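Local coordinates for Ice-binding protein (Flavobacteriaceae bacterium, PDB 5UYT) that probably binds to ice crystals and restrains their growth, acting as a bacterial antifreeze protein built from tandem right-handed beta-solenoid domains, at residues Gly385-Val390 and Leu403-Gly408; Trp365-Ala370 and Gly381-Asn386; Lys122-Leu127 and Lys149-Val154. One frame throughout, in Å; residues are numbered along the deposited sequence.

Contact 1: residues Gly385-Val390 and Leu403-Gly408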
loop_
_atom_site.group_PDB
_atom_site.type_symbol
_atom_site.label_atom_id
_atom_site.label_comp_id
_atom_site.label_asym_id
_atom_site.label_seq_id
_atom_site.Cartn_x
_atom_site.Cartn_y
_atom_site.Cartn_z
ATOM N N GLY A 385 17.967 -9.151 8.645
ATOM C CA GLY A 385 17.787 -10.570 8.441
ATOM C C GLY A 385 18.210 -11.309 9.694
ATOM O O GLY A 385 18.848 -10.741 10.600
ATOM N N ASN A 386 17.839 -12.587 9.739
ATOM C CA ASN A 386 18.041 -13.417 10.921
ATOM C C ASN A 386 18.323 -14.840 10.482
ATOM O O ASN A 386 17.498 -15.439 9.769
ATOM C CB ASN A 386 16.775 -13.411 11.786
ATOM C CG ASN A 386 16.920 -14.228 13.062
ATOM O OD1 ASN A 386 16.087 -15.107 13.341
ATOM N ND2 ASN A 386 17.932 -13.918 13.868
ATOM N N ASN A 387 19.457 -15.376 10.913
ATOM C CA ASN A 387 19.865 -16.741 10.615
ATOM C C ASN A 387 19.721 -17.124 9.146
ATOM O O ASN A 387 18.879 -17.941 8.780
ATOM C CB ASN A 387 19.117 -17.715 11.535
ATOM C CG ASN A 387 19.434 -17.465 12.988
ATOM O OD1 ASN A 387 20.537 -17.022 13.318
ATOM N ND2 ASN A 387 18.472 -17.706 13.859
ATOM N N GLY A 388 20.550 -16.526 8.298
ATOM C CA GLY A 388 20.576 -16.921 6.906
ATOM C C GLY A 388 21.582 -16.091 6.134
ATOM O O GLY A 388 21.825 -14.932 6.471
ATOM N N ALA A 389 22.170 -16.710 5.124
ATOM C CA ALA A 389 23.207 -16.071 4.331
ATOM C C ALA A 389 22.591 -14.909 3.556
ATOM O O ALA A 389 21.396 -14.943 3.187
ATOM C CB ALA A 389 23.839 -17.072 3.385
ATOM N N VAL A 390 23.393 -13.877 3.322
ATOM C CA VAL A 390 22.911 -12.752 2.551
ATOM C C VAL A 390 23.739 -12.673 1.270
ATOM O O VAL A 390 24.981 -12.787 1.321
ATOM C CB VAL A 390 23.030 -11.434 3.360
ATOM C CG1 VAL A 390 22.627 -10.208 2.531
ATOM C CG2 VAL A 390 22.227 -11.533 4.662
ATOM N N LEU A 403 21.560 -5.854 7.005
ATOM C CA LEU A 403 22.119 -6.304 8.259
ATOM C C LEU A 403 21.652 -7.747 8.444
ATOM O O LEU A 403 20.576 -8.084 7.983
ATOM C CB LEU A 403 21.587 -5.452 9.443
ATOM C CG LEU A 403 21.556 -3.931 9.155
ATOM C CD1 LEU A 403 20.842 -3.239 10.287
ATOM C CD2 LEU A 403 22.984 -3.407 9.121
ATOM N N SER A 404 22.459 -8.589 9.076
ATOM C CA SER A 404 21.972 -9.907 9.481
ATOM C C SER A 404 22.490 -10.191 10.856
ATOM O O SER A 404 23.682 -9.963 11.145
ATOM C CB SER A 404 22.428 -11.060 8.564
ATOM O OG SER A 404 21.881 -12.289 9.090
ATOM N N THR A 405 21.612 -10.727 11.689
ATOM C CA THR A 405 22.004 -11.110 13.039
ATOM C C THR A 405 22.997 -12.248 13.001
ATOM O O THR A 405 23.841 -12.409 13.917
ATOM C CB THR A 405 20.796 -11.575 13.851
ATOM O OG1 THR A 405 20.243 -12.742 13.230
ATOM C CG2 THR A 405 19.778 -10.480 13.961
ATOM N N SER A 406 22.854 -13.093 11.994
ATOM C CA SER A 406 23.664 -14.282 11.885
ATOM C C SER A 406 23.648 -14.792 10.457
ATOM O O SER A 406 22.604 -15.044 9.872
ATOM C CB SER A 406 23.189 -15.372 12.837
ATOM O OG SER A 406 24.116 -16.416 12.765
ATOM N N GLY A 407 24.824 -14.946 9.882
ATOM C CA GLY A 407 24.867 -15.344 8.508
ATOM C C GLY A 407 25.921 -14.553 7.798
ATOM O O GLY A 407 26.084 -13.343 8.018
ATOM N N GLY A 408 26.625 -15.240 6.923
ATOM C CA GLY A 408 27.604 -14.570 6.078
ATOM C C GLY A 408 26.943 -13.661 5.068
ATOM O O GLY A 408 25.741 -13.797 4.768
HETATM O O HOH W 1 19.571 -12.753 6.805
#

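Contact 2: residues Trp365-Ala370 and Gly381-Asn386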
loop_
_atom_site.group_PDB
_atom_site.type_symbol
_atom_site.label_atom_id
_atom_site.label_comp_id
_atom_site.label_asym_id
_atom_site.label_seq_id
_atom_site.Cartn_x
_atom_site.Cartn_y
_atom_site.Cartn_z
ATOM N N TRP A 365 12.595 -3.721 7.246
ATOM C CA TRP A 365 12.215 -5.051 6.797
ATOM C C TRP A 365 12.792 -6.017 7.820
ATOM O O TRP A 365 14.017 -6.030 8.042
ATOM C CB TRP A 365 12.879 -5.364 5.452
ATOM C CG TRP A 365 12.563 -4.390 4.333
ATOM C CD1 TRP A 365 13.103 -3.136 4.150
ATOM C CD2 TRP A 365 11.677 -4.617 3.241
ATOM N NE1 TRP A 365 12.580 -2.571 3.006
ATOM C CE2 TRP A 365 11.702 -3.459 2.432
ATOM C CE3 TRP A 365 10.827 -5.684 2.882
ATOM C CZ2 TRP A 365 10.921 -3.336 1.270
ATOM C CZ3 TRP A 365 10.064 -5.571 1.710
ATOM C CH2 TRP A 365 10.134 -4.404 0.906
ATOM N N LYS A 366 11.927 -6.816 8.449
ATOM C CA LYS A 366 12.384 -7.828 9.392
ATOM C C LYS A 366 12.307 -9.168 8.670
ATOM O O LYS A 366 11.186 -9.621 8.396
ATOM C CB LYS A 366 11.432 -7.815 10.595
ATOM C CG LYS A 366 11.837 -8.677 11.810
ATOM C CD LYS A 366 11.492 -10.159 11.656
ATOM C CE LYS A 366 10.032 -10.449 11.305
ATOM N NZ LYS A 366 9.846 -11.894 10.959
ATOM N N VAL A 367 13.448 -9.795 8.355
ATOM C CA VAL A 367 13.416 -11.022 7.541
ATOM C C VAL A 367 13.929 -12.227 8.354
ATOM O O VAL A 367 15.096 -12.296 8.755
ATOM C CB VAL A 367 14.274 -10.854 6.250
ATOM C CG1 VAL A 367 14.175 -12.140 5.424
ATOM C CG2 VAL A 367 13.795 -9.610 5.470
ATOM N N ASP A 368 13.032 -13.167 8.638
ATOM C CA ASP A 368 13.422 -14.330 9.422
ATOM C C ASP A 368 13.920 -15.422 8.477
ATOM O O ASP A 368 13.249 -16.438 8.242
ATOM C CB ASP A 368 12.265 -14.844 10.290
ATOM C CG ASP A 368 12.684 -15.959 11.210
ATOM O OD1 ASP A 368 13.890 -16.098 11.507
ATOM O OD2 ASP A 368 11.794 -16.722 11.674
ATOM N N GLY A 369 15.104 -15.171 7.921
ATOM C CA GLY A 369 15.730 -16.081 6.986
ATOM C C GLY A 369 16.777 -15.385 6.134
ATOM O O GLY A 369 17.203 -14.262 6.428
ATOM N N ALA A 370 17.205 -16.075 5.076
ATOM C CA ALA A 370 18.196 -15.517 4.127
ATOM C C ALA A 370 17.638 -14.324 3.356
ATOM O O ALA A 370 16.407 -14.147 3.236
ATOM C CB ALA A 370 18.641 -16.616 3.153
ATOM N N GLY A 381 15.412 1.100 2.503
ATOM C CA GLY A 381 15.049 0.825 3.899
ATOM C C GLY A 381 16.128 0.022 4.605
ATOM O O GLY A 381 17.163 -0.288 4.000
ATOM N N SER A 382 15.878 -0.310 5.872
ATOM C CA SER A 382 16.847 -1.079 6.657
ATOM C C SER A 382 16.360 -2.531 6.762
ATOM O O SER A 382 15.292 -2.793 7.329
ATOM C CB SER A 382 16.968 -0.461 8.056
ATOM O OG SER A 382 17.562 0.814 7.968
ATOM N N VAL A 383 17.141 -3.456 6.200
ATOM C CA VAL A 383 16.764 -4.864 6.199
ATOM C C VAL A 383 17.529 -5.486 7.349
ATOM O O VAL A 383 18.755 -5.338 7.462
ATOM C CB VAL A 383 17.215 -5.611 4.922
ATOM C CG1 VAL A 383 16.779 -7.081 5.020
ATOM C CG2 VAL A 383 16.659 -4.963 3.687
ATOM N N ILE A 384 16.796 -6.179 8.214
ATOM C CA ILE A 384 17.439 -6.924 9.283
ATOM C C ILE A 384 17.031 -8.362 9.157
ATOM O O ILE A 384 15.900 -8.731 9.509
ATOM C CB ILE A 384 17.031 -6.427 10.657
ATOM C CG1 ILE A 384 17.225 -4.913 10.753
ATOM C CG2 ILE A 384 17.852 -7.173 11.718
ATOM C CD1 ILE A 384 17.016 -4.385 12.151
ATOM N N GLY A 385 17.967 -9.151 8.645
ATOM C CA GLY A 385 17.787 -10.570 8.441
ATOM C C GLY A 385 18.210 -11.309 9.694
ATOM O O GLY A 385 18.848 -10.741 10.600
ATOM N N ASN A 386 17.839 -12.587 9.739
ATOM C CA ASN A 386 18.041 -13.417 10.921
ATOM C C ASN A 386 18.323 -14.840 10.482
ATOM O O ASN A 386 17.498 -15.439 9.769
ATOM C CB ASN A 386 16.775 -13.411 11.786
ATOM C CG ASN A 386 16.920 -14.228 13.062
ATOM O OD1 ASN A 386 16.087 -15.107 13.341
ATOM N ND2 ASN A 386 17.932 -13.918 13.868
#

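Contact 3: residues Lys122-Leu127 and Lys149-Val154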
loop_
_atom_site.group_PDB
_atom_site.type_symbol
_atom_site.label_atom_id
_atom_site.label_comp_id
_atom_site.label_asym_id
_atom_site.label_seq_id
_atom_site.Cartn_x
_atom_site.Cartn_y
_atom_site.Cartn_z
ATOM N N LYS A 122 -28.215 11.063 -7.079
ATOM C CA LYS A 122 -29.337 10.191 -6.755
ATOM C C LYS A 122 -29.815 9.525 -8.040
ATOM O O LYS A 122 -30.518 10.136 -8.853
ATOM C CB LYS A 122 -30.442 10.990 -6.071
ATOM C CG LYS A 122 -29.965 11.605 -4.766
ATOM C CD LYS A 122 -31.029 12.452 -4.097
ATOM C CE LYS A 122 -31.885 11.651 -3.124
ATOM N NZ LYS A 122 -32.942 12.532 -2.547
ATOM N N ILE A 123 -29.403 8.274 -8.232
ATOM C CA ILE A 123 -29.728 7.552 -9.465
ATOM C C ILE A 123 -30.875 6.564 -9.223
ATOM O O ILE A 123 -30.676 5.532 -8.580
ATOM C CB ILE A 123 -28.501 6.791 -10.039
ATOM C CG1 ILE A 123 -27.210 7.670 -10.139
ATOM C CG2 ILE A 123 -28.866 6.101 -11.351
ATOM C CD1 ILE A 123 -27.385 8.989 -10.885
ATOM N N GLN A 124 -32.072 6.879 -9.735
ATOM C CA GLN A 124 -33.270 6.069 -9.459
ATOM C C GLN A 124 -33.423 4.982 -10.518
ATOM O O GLN A 124 -34.382 4.969 -11.300
ATOM C CB GLN A 124 -34.535 6.943 -9.387
ATOM C CG GLN A 124 -34.338 8.199 -8.551
ATOM C CD GLN A 124 -33.968 7.868 -7.125
ATOM O OE1 GLN A 124 -32.844 8.094 -6.689
ATOM N NE2 GLN A 124 -34.921 7.304 -6.397
ATOM N N GLY A 125 -32.457 4.075 -10.529
ATOM C CA GLY A 125 -32.333 3.084 -11.574
ATOM C C GLY A 125 -30.903 2.618 -11.571
ATOM O O GLY A 125 -30.154 2.924 -10.641
ATOM N N ALA A 126 -30.517 1.872 -12.601
ATOM C CA ALA A 126 -29.148 1.352 -12.698
ATOM C C ALA A 126 -28.171 2.454 -13.148
ATOM O O ALA A 126 -28.589 3.507 -13.667
ATOM C CB ALA A 126 -29.106 0.164 -13.652
ATOM N N LEU A 127 -26.880 2.218 -12.932
ATOM C CA LEU A 127 -25.845 3.120 -13.421
ATOM C C LEU A 127 -24.819 2.307 -14.213
ATOM O O LEU A 127 -24.264 1.358 -13.688
ATOM C CB LEU A 127 -25.188 3.864 -12.264
ATOM C CG LEU A 127 -23.973 4.743 -12.582
ATOM C CD1 LEU A 127 -24.364 5.982 -13.391
ATOM C CD2 LEU A 127 -23.263 5.129 -11.287
ATOM N N LYS A 149 -25.750 7.348 -5.072
ATOM C CA LYS A 149 -26.769 6.499 -4.465
ATOM C C LYS A 149 -27.569 5.843 -5.583
ATOM O O LYS A 149 -28.458 6.475 -6.181
ATOM C CB LYS A 149 -27.676 7.335 -3.572
ATOM C CG LYS A 149 -28.740 6.521 -2.844
ATOM C CD LYS A 149 -29.945 7.375 -2.448
ATOM C CE LYS A 149 -30.732 7.909 -3.650
ATOM N NZ LYS A 149 -31.003 6.932 -4.756
ATOM N N VAL A 150 -27.258 4.577 -5.859
ATOM C CA VAL A 150 -27.763 3.905 -7.065
ATOM C C VAL A 150 -28.821 2.838 -6.751
ATOM O O VAL A 150 -28.518 1.835 -6.082
ATOM C CB VAL A 150 -26.625 3.266 -7.909
ATOM C CG1 VAL A 150 -27.178 2.775 -9.253
ATOM C CG2 VAL A 150 -25.479 4.261 -8.139
ATOM N N GLU A 151 -30.040 3.043 -7.258
ATOM C CA GLU A 151 -31.146 2.088 -7.041
ATOM C C GLU A 151 -31.181 1.063 -8.168
ATOM O O GLU A 151 -32.191 0.940 -8.891
ATOM C CB GLU A 151 -32.504 2.803 -6.969
ATOM C CG GLU A 151 -32.571 3.979 -6.009
ATOM C CD GLU A 151 -32.323 3.588 -4.568
ATOM O OE1 GLU A 151 -32.597 2.422 -4.209
ATOM O OE2 GLU A 151 -31.849 4.462 -3.808
ATOM N N GLY A 152 -30.084 0.335 -8.330
ATOM C CA GLY A 152 -30.006 -0.667 -9.391
ATOM C C GLY A 152 -28.575 -1.087 -9.658
ATOM O O GLY A 152 -27.638 -0.587 -9.019
ATOM N N LEU A 153 -28.407 -2.004 -10.608
ATOM C CA LEU A 153 -27.063 -2.541 -10.928
ATOM C C LEU A 153 -26.039 -1.443 -11.280
ATOM O O LEU A 153 -26.330 -0.571 -12.110
ATOM C CB LEU A 153 -27.183 -3.538 -12.100
ATOM C CG LEU A 153 -25.880 -4.037 -12.740
ATOM C CD1 LEU A 153 -25.141 -4.974 -11.795
ATOM C CD2 LEU A 153 -26.145 -4.720 -14.082
ATOM N N VAL A 154 -24.858 -1.491 -10.648
ATOM C CA VAL A 154 -23.742 -0.631 -11.018
ATOM C C VAL A 154 -22.834 -1.473 -11.914
ATOM O O VAL A 154 -22.325 -2.512 -11.480
ATOM C CB VAL A 154 -22.962 -0.101 -9.793
ATOM C CG1 VAL A 154 -21.764 0.732 -10.252
ATOM C CG2 VAL A 154 -23.868 0.738 -8.905
#

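Contact 1: residues Gly385-Val390 and Leu403-Gly408
Val390 lays its methyl CG2 against CB of Ser404 at 3.9 Å, a buried apolar touch between two chain segments that otherwise meet largely through backbone. With CG1 anti to the backbone N (chi1 176°), CG2 is left beside that N, on the flank that faces Ser404. The hydroxyl of Ser404 works in two directions. Its OG accepts from Ser406 N, 3.2 Å away, which closes an ST turn, and it donates to a water that in turn donates to Gly388 O, so a single solvent molecule joins the two segments. Gly385 and Ser404 form a parallel bridge: Gly385 N reaches Leu403 O at 2.9 Å with a nearly straight N-H (175°), and Thr405 N donates to Gly385 O. This bridge lies where successive coils of the right-handed beta-solenoid leave one face and round a corner. Beyond it the turns stay linked, Gly388 N donating to Ser406 O at 3.0 Å and Val390 N to Gly408 O at 2.8 Å. Gly407 runs so close to the neighbouring coil that a CB there would collide with Gly388 O. Thr405 lies next to Asn386 and sets its methyl CG2 3.5 Å from Gly385 O; outside the two segments its side chain touches Leu279 and Asn280 of helix 270-288.

Contact 2: residues Trp365-Ala370 and Gly381-Asn386
Trp365 and Val383, paired in a parallel bridge, cross obliquely in the buried part of the contact, with CG2 of Val383 4.0 Å from the ring atom CD1 of Trp365. The other methyl of Val383, CG1, lies anti to the backbone N (chi1 180°) and meets CG2 of Val367 at 3.9 Å, so one valine touches both apolar neighbours of the adjacent strand. Ser382 O sits in the plane of the indole at its edge, and Trp365 NE1 donates to Lys380 O, which ties the ring to the residue just ahead of the corner at Gly381. The backbones here are evenly laced: Trp365 N binds Ser382 O at 2.9 Å, Ile384 N binds Trp365 O at 2.8 Å, and Val367 N binds Ile384 O at 2.9 Å.

The far end is the solvent side. Asp368, at the centre of an inverse gamma turn, and Asn386 are both partly exposed; their side chains lie side by side and point the same way, with carboxylate and amide planes 32° apart, and both touch Tyr283 of helix 270-288. Strand axes 4.8 Å apart and 16° from parallel give in-register parallel pairing, as between neighbouring coils of the right-handed beta-solenoid that this domain forms.

Contact 3: residues Lys122-Leu127 and Lys149-Val154
Lys149 starts with CG anti to its backbone N, then bends at chi3 (66°), which turns CE toward Lys122, and again at chi4 (44°), which sets NZ near Gln124; the glutamine, bent at chi2, offers OE1 to it at 2.9 Å. The same NZ forms a salt bridge with Glu151, 2.8 Å from OE2 and on its anti lone pair, so the ammonium is held across the two segments and within its own. Tyr68 OH also bonds to OE2, and Asn169 ND2 to OE1 of Glu151. The bent chain of Lys149 runs across that of Lys122 at a slant, CE lying 3.9 Å from CB of Lys122, whose own NZ goes to Ala74 O and Asn72 O. A leucine in place of Lys149 would probably leave Gln124 OE1 without this donor and the Glu151 carboxylate without its neighbouring positive charge.

On the other face, Val150 crosses Leu127 at about a right angle, CG1 to CB 3.8 Å, and the same CG1 sits 3.3 Å from Gly125 O. Backbone bonds flank this packing: Glu151 N to Ile123 O at 2.9 Å, and Leu127 N to Leu153 O at 3.0 Å. Between them, a CB on Gly152 would strike Ala126 N. Parallel bridges before and after the two inverse gamma turns, centred on Gln124 and Glu151, show that two coils turn the same corner in step, the stacking expected of a beta-solenoid.

Overall arrangement
Along the chain contact 3 comes first, within the Ice-binding-like range 15-200, followed by contacts 2 and 1 in the range 227-417. Contacts 1 and 2 adjoin, their centres 8 Å apart: they share Gly385 and Asn386, so strand 382-385 is paired with strand 363-367 in one and with strand 397-404 in the other, three successive coils in parallel order. Leu403 N to Val383 O, at 2.9 Å, is a probable hydrogen bond joining them. Contact 3 lies on the opposite side of the chain's centre, its own centre about 49 Å from that of contact 2 and about 56 Å from that of contact 1. The same parallel stacking of coils thus recurs in both ice-binding-like regions, consistent with a tandem antifreeze protein.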